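Local coordinates for protein putative sortase (Streptococcus pneumoniae, PDB 2W1J) that probably catalyses, as a pilus-associated class C sortase, the transpeptidation that links pilin subunits covalently into the surface fibre, at residues A14-D17 with E18-D22; V69-P72 with V73-V76; V138-K142 with E143-Y147. One frame throughout, in Å; residues are numbered along the deposited sequence.

The three contacts are local closures of the chain, met in series from contact 1 to contact 3. Contact 1 joins helix 5-15 to helix 18-33, at the surface about 22 Å from the centre of the chain. Contacts 2 and 3 close hairpins in the mixed sheet of the sortase domain: 65-71 with 76-82, and 135-139 with 144-155. Their centres lie about 14 Å apart, and because strands 65-71 and 135-139 are neighbours, Glu70 and His139 meet by a probable hydrogen bond. Contact 3 also reaches the helices, for Ile21 packs on the Ile141-Lys142 turn. Contacts 1 and 2, about 26 Å between centres, do not touch; the 138-147 hairpin thus connects the N-terminal helices with the sheet.

Contact 1 of 3, residues A14-D17 with E18-D22; sequences ATLD and EADID
Asp17 and Asp20 both carry their carboxylates trans to their own main-chain nitrogens (chi1 -166° and -179°), settings that direct the two carboxylates at the first turn of helix 18-33. From the N-cap position Asp17 curls forward, and its OD2 accepts from Ala19 N at 2.9 Å. The amide arrives on the anti side of the carboxylate, 22° out of its plane. The main chain of the same residue opens the helical ladder, with Ile21 N donating to Asp17 O at 3.0 Å.

The reciprocal half of a capping box would have Asp20 accept directly from Asp17 N. Here a water stands between them, accepting a hydrogen bond from Asp17 N at 2.8 Å and donating one to Asp20 OD2 at 2.9 Å. The other oxygen, Asp20 OD1, is engaged further along the helix in a salt bridge with Arg24, so the carboxylate is held at both of its oxygens.

Beneath this polar cap lies an apolar pair. Leu16, the residue before the N-cap, lays its CB 3.9 Å from CG1 of Ile21, with the Ile21 CD1 methyl alongside; the positions are those of a hydrophobic staple. Ile21 is buried, whereas Asp17 is exposed on the outer side of the turn.

Amides of the first helical turn lack acceptors within the helix itself. Asp17 supplies one for Ala19, and its negative charge at the positive end of the helix dipole is probably stabilising.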
# COMPACT_ATOMS: atom_id res chain seq x y z
N ALA A 14 14.33 -11.06 -8.28
CA ALA A 14 15.71 -11.53 -8.15
C ALA A 14 16.40 -11.64 -9.51
O ALA A 14 17.63 -11.64 -9.57
CB ALA A 14 15.74 -12.86 -7.41
N THR A 15 15.62 -11.74 -10.58
CA THR A 15 16.17 -11.90 -11.92
C THR A 15 16.32 -10.59 -12.69
O THR A 15 16.91 -10.57 -13.77
CB THR A 15 15.30 -12.84 -12.79
OG1 THR A 15 14.13 -12.15 -13.24
CG2 THR A 15 14.89 -14.07 -12.01
N LEU A 16 15.78 -9.51 -12.14
CA LEU A 16 15.83 -8.22 -12.83
C LEU A 16 17.26 -7.72 -12.91
O LEU A 16 18.01 -7.79 -11.93
CB LEU A 16 14.95 -7.17 -12.13
CG LEU A 16 13.45 -7.17 -12.46
CD1 LEU A 16 13.19 -6.62 -13.86
CD2 LEU A 16 12.84 -8.54 -12.32
N ASP A 17 17.66 -7.22 -14.07
CA ASP A 17 18.97 -6.60 -14.21
C ASP A 17 19.00 -5.30 -13.42
O ASP A 17 18.04 -4.53 -13.45
CB ASP A 17 19.28 -6.29 -15.67
CG ASP A 17 20.74 -5.95 -15.89
OD1 ASP A 17 21.51 -6.87 -16.22
OD2 ASP A 17 21.15 -4.78 -15.71
N GLU A 18 20.11 -5.05 -12.73
CA GLU A 18 20.21 -3.85 -11.91
C GLU A 18 19.99 -2.57 -12.74
O GLU A 18 19.41 -1.61 -12.24
CB GLU A 18 21.54 -3.80 -11.15
CG GLU A 18 21.63 -4.79 -10.01
CD GLU A 18 20.61 -4.54 -8.90
OE1 GLU A 18 20.23 -3.37 -8.67
OE2 GLU A 18 20.22 -5.51 -8.24
N ALA A 19 20.43 -2.56 -13.99
CA ALA A 19 20.24 -1.37 -14.82
C ALA A 19 18.76 -1.14 -15.15
O ALA A 19 18.30 0.01 -15.28
CB ALA A 19 21.08 -1.46 -16.09
N ASP A 20 18.01 -2.23 -15.29
CA ASP A 20 16.56 -2.19 -15.50
C ASP A 20 15.89 -1.59 -14.25
O ASP A 20 15.04 -0.70 -14.35
CB ASP A 20 16.08 -3.63 -15.77
CG ASP A 20 14.59 -3.75 -16.02
OD1 ASP A 20 13.85 -2.74 -16.03
OD2 ASP A 20 14.14 -4.91 -16.21
N ILE A 21 16.29 -2.07 -13.08
CA ILE A 21 15.80 -1.51 -11.82
C ILE A 21 16.12 -0.01 -11.74
O ILE A 21 15.27 0.79 -11.36
CB ILE A 21 16.37 -2.28 -10.61
CG1 ILE A 21 15.82 -3.71 -10.59
CG2 ILE A 21 16.03 -1.56 -9.30
CD1 ILE A 21 16.51 -4.62 -9.59
N ASP A 22 17.33 0.38 -12.13
CA ASP A 22 17.70 1.79 -12.09
C ASP A 22 16.75 2.63 -12.96
O ASP A 22 16.33 3.72 -12.56
CB ASP A 22 19.14 1.99 -12.57
CG ASP A 22 20.17 1.32 -11.68
OD1 ASP A 22 19.94 1.22 -10.45
OD2 ASP A 22 21.24 0.93 -12.22
O HOH W 1 15.90 -7.16 -16.28

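Contact 2 of 3, residues V69-P72 with V73-V76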
# COMPACT_ATOMS: atom_id res chain seq x y z
N VAL A 69 3.08 -6.23 0.82
CA VAL A 69 3.11 -5.71 2.17
C VAL A 69 3.09 -6.87 3.15
O VAL A 69 2.19 -7.71 3.13
CB VAL A 69 1.92 -4.73 2.44
CG1 VAL A 69 0.57 -5.38 2.16
CG2 VAL A 69 2.01 -4.14 3.84
N GLU A 70 4.12 -6.90 4.00
CA GLU A 70 4.35 -8.00 4.92
C GLU A 70 4.18 -7.49 6.35
O GLU A 70 4.83 -6.51 6.75
CB GLU A 70 5.78 -8.52 4.71
CG GLU A 70 6.12 -9.72 5.58
CD GLU A 70 7.60 -10.07 5.57
OE1 GLU A 70 8.40 -9.32 4.96
OE2 GLU A 70 7.96 -11.09 6.20
N ILE A 71 3.30 -8.14 7.11
CA ILE A 71 3.06 -7.72 8.49
C ILE A 71 3.21 -8.96 9.36
O ILE A 71 2.24 -9.68 9.64
CB ILE A 71 1.66 -7.10 8.68
CG1 ILE A 71 1.28 -6.18 7.50
CG2 ILE A 71 1.59 -6.38 10.03
CD1 ILE A 71 -0.16 -5.71 7.54
N PRO A 72 4.45 -9.27 9.75
CA PRO A 72 4.73 -10.56 10.38
C PRO A 72 3.89 -10.84 11.63
O PRO A 72 3.48 -11.98 11.84
CB PRO A 72 6.22 -10.46 10.72
CG PRO A 72 6.77 -9.57 9.66
CD PRO A 72 5.69 -8.54 9.43
N VAL A 73 3.61 -9.84 12.44
CA VAL A 73 2.99 -10.09 13.73
C VAL A 73 1.55 -10.62 13.57
O VAL A 73 1.04 -11.29 14.46
CB VAL A 73 3.08 -8.85 14.65
CG1 VAL A 73 2.21 -7.71 14.13
CG2 VAL A 73 2.75 -9.19 16.09
N ILE A 74 0.90 -10.33 12.44
CA ILE A 74 -0.42 -10.88 12.15
C ILE A 74 -0.41 -11.81 10.93
O ILE A 74 -1.45 -12.12 10.34
CB ILE A 74 -1.49 -9.79 11.96
CG1 ILE A 74 -1.06 -8.75 10.92
CG2 ILE A 74 -1.80 -9.12 13.30
CD1 ILE A 74 -2.18 -7.79 10.53
N ASP A 75 0.78 -12.30 10.57
CA ASP A 75 0.88 -13.31 9.51
C ASP A 75 0.25 -12.86 8.20
O ASP A 75 -0.43 -13.65 7.53
CB ASP A 75 0.27 -14.64 9.96
CG ASP A 75 0.90 -15.15 11.23
OD1 ASP A 75 2.14 -15.29 11.24
OD2 ASP A 75 0.18 -15.36 12.23
N VAL A 76 0.49 -11.61 7.83
CA VAL A 76 -0.01 -11.08 6.57
C VAL A 76 1.13 -10.90 5.57
O VAL A 76 2.21 -10.42 5.93
CB VAL A 76 -0.71 -9.72 6.79
CG1 VAL A 76 -0.93 -9.01 5.47
CG2 VAL A 76 -2.01 -9.92 7.53
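Ile71 is the pivot of the packed side, lying next to Val76 and Ile74 with all three side chains pointing the same way. Its CD1 methyl rests 4.0 Å from Val76 CG1, and its CG2 branch lies 3.7 Å from Ile74 CG1. Ile74 reaches it because CG1 sits between its own backbone N and carbonyl carbon (chi1 53°). Leu127, Leu130, Phe136 and Leu174 enclose Ile71 further.

The main chain beneath is a hairpin between strands 65-71 and 76-82, closed with a G1 beta bulge in which Asp75 and Val76 together face Ile71. Ile71 N gives a nearly straight bond to Val76 O at 2.8 Å. In return, Ile71 O accepts from Val76 N at 3.2 Å and from Ile74 N, also at 3.2 Å, the two donors coming from opposite faces of the carbonyl plane. Pro72, Val73 and Ile74 turn the chain; Asp75, left-handed (phi 56°, psi 43°), completes the turn at the bulge, its N-H bonding to Pro72 O at 3.0 Å.

On the solvent side the packing is much sparser. Pro72 and Asp75 direct their side chains away from the opposing segment, and exposed Val73 approaches Ile71 only at the margin, its CG1 standing 4.4 Å from Ile71 CG2.

Contact 3 of 3, residues V138-K142 with E143-Y147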
# COMPACT_ATOMS: atom_id res chain seq x y z
N VAL A 138 7.46 -3.13 3.42
CA VAL A 138 6.95 -2.91 2.08
C VAL A 138 8.04 -3.34 1.11
O VAL A 138 9.15 -2.80 1.14
CB VAL A 138 6.57 -1.43 1.87
CG1 VAL A 138 6.11 -1.19 0.42
CG2 VAL A 138 5.49 -1.01 2.87
N HIS A 139 7.74 -4.34 0.30
CA HIS A 139 8.68 -4.89 -0.68
C HIS A 139 8.40 -4.28 -2.03
O HIS A 139 7.26 -4.29 -2.49
CB HIS A 139 8.48 -6.40 -0.81
CG HIS A 139 8.73 -7.18 0.45
ND1 HIS A 139 9.72 -8.12 0.54
CD2 HIS A 139 8.10 -7.17 1.65
CE1 HIS A 139 9.71 -8.66 1.75
NE2 HIS A 139 8.73 -8.10 2.44
N ASN A 140 9.44 -3.78 -2.68
CA ASN A 140 9.32 -3.32 -4.06
C ASN A 140 10.43 -3.93 -4.91
O ASN A 140 11.20 -4.75 -4.40
CB ASN A 140 9.22 -1.79 -4.15
CG ASN A 140 10.48 -1.09 -3.67
OD1 ASN A 140 11.59 -1.57 -3.89
ND2 ASN A 140 10.30 0.06 -3.04
N ILE A 141 10.51 -3.56 -6.18
CA ILE A 141 11.51 -4.18 -7.05
C ILE A 141 12.95 -3.93 -6.61
O ILE A 141 13.85 -4.70 -6.97
CB ILE A 141 11.35 -3.75 -8.53
CG1 ILE A 141 11.30 -2.22 -8.65
CG2 ILE A 141 10.11 -4.40 -9.13
CD1 ILE A 141 11.41 -1.71 -10.08
N LYS A 142 13.17 -2.86 -5.87
CA LYS A 142 14.51 -2.47 -5.44
C LYS A 142 14.93 -3.08 -4.10
O LYS A 142 16.07 -3.52 -3.95
CB LYS A 142 14.60 -0.94 -5.37
CG LYS A 142 15.93 -0.41 -4.83
CD LYS A 142 15.89 1.11 -4.71
CE LYS A 142 17.09 1.65 -3.95
NZ LYS A 142 16.95 3.12 -3.71
N GLU A 143 14.02 -3.09 -3.13
CA GLU A 143 14.44 -3.34 -1.75
C GLU A 143 13.24 -3.66 -0.87
O GLU A 143 12.10 -3.67 -1.33
CB GLU A 143 15.19 -2.12 -1.20
CG GLU A 143 14.31 -0.88 -1.10
CD GLU A 143 15.09 0.36 -0.72
OE1 GLU A 143 16.10 0.25 0.02
OE2 GLU A 143 14.72 1.46 -1.17
N VAL A 144 13.53 -3.92 0.40
CA VAL A 144 12.50 -4.04 1.42
C VAL A 144 12.62 -2.82 2.33
O VAL A 144 13.71 -2.48 2.78
CB VAL A 144 12.71 -5.33 2.24
CG1 VAL A 144 11.61 -5.47 3.29
CG2 VAL A 144 12.73 -6.54 1.32
N MET A 145 11.50 -2.16 2.59
CA MET A 145 11.47 -0.98 3.46
C MET A 145 10.72 -1.30 4.74
O MET A 145 9.61 -1.84 4.69
CB MET A 145 10.77 0.18 2.75
CG MET A 145 11.41 0.54 1.41
SD MET A 145 10.65 1.99 0.66
CE MET A 145 8.96 1.44 0.43
N ALA A 146 11.28 -0.92 5.88
CA ALA A 146 10.65 -1.15 7.17
C ALA A 146 9.93 0.09 7.67
O ALA A 146 10.45 1.21 7.58
CB ALA A 146 11.70 -1.59 8.19
N TYR A 147 8.75 -0.14 8.25
CA TYR A 147 7.93 0.89 8.86
C TYR A 147 7.53 0.48 10.27
O TYR A 147 7.37 -0.72 10.54
CB TYR A 147 6.69 1.17 7.99
CG TYR A 147 7.04 1.91 6.72
CD1 TYR A 147 7.53 1.23 5.60
CD2 TYR A 147 6.97 3.30 6.67
CE1 TYR A 147 7.92 1.93 4.46
CE2 TYR A 147 7.37 4.01 5.54
CZ TYR A 147 7.83 3.31 4.43
OH TYR A 147 8.23 4.00 3.30
O HOH W 2 12.54 2.10 -2.56
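Glu143, Val138 and Met145 bury the most surface where strand 135-139 turns back into strand 144-155. Glu143 belongs to the turn itself. Its N-H donates to Asn140 OD1 at 3.0 Å, and its carbonyl O receives Asn140 N in an almost perfectly straight bond (178° at the hydrogen). Asn140 OD1 also accepts Lys142 N at 2.8 Å, the bond that defines an Asx turn. The two amides come to this oxygen from opposite faces of its plane, and the Asn140 side chain can meet both because its CG stands between backbone N and carbonyl carbon (chi1 64°). The amide nitrogen at the other end, ND2, bonds to Pro102 O and to a water that donates to Glu143 OE2 at 2.7 Å. Glu143 and Lys142 run alongside one another, but Lys142 NZ remains 3.8 Å from Glu143 OE2, a long salt bridge.

Farther along, Val138 and Met145 form a hydrogen-bonded antiparallel pair, with Val138 N to Met145 O and Met145 N to Val138 O both 2.8 Å. On their face of the sheet, the Met145 chain bends at its last torsion (chi3 -62°), and its CE methyl comes to rest 3.9 Å from Val138 CG1. The other Val138 branch, CG2, meets the Tyr147 ring obliquely. His139 and Val144 occupy the opposite face, where Val144 CG1 sits over the imidazole in a CH-pi contact, 4.0 Å from the ring centroid; His139 NE2 is hydrogen-bonded to Glu70 OE1 of the neighbouring strand 65-71.

A single buried amide therefore satisfies two turn N-H groups through its oxygen, while its nitrogen ties the hairpin to Pro102 and, through water, to Glu143. This probably restrains the turn, whereas the long Lys142-Glu143 salt bridge on the exposed side is likely to add less.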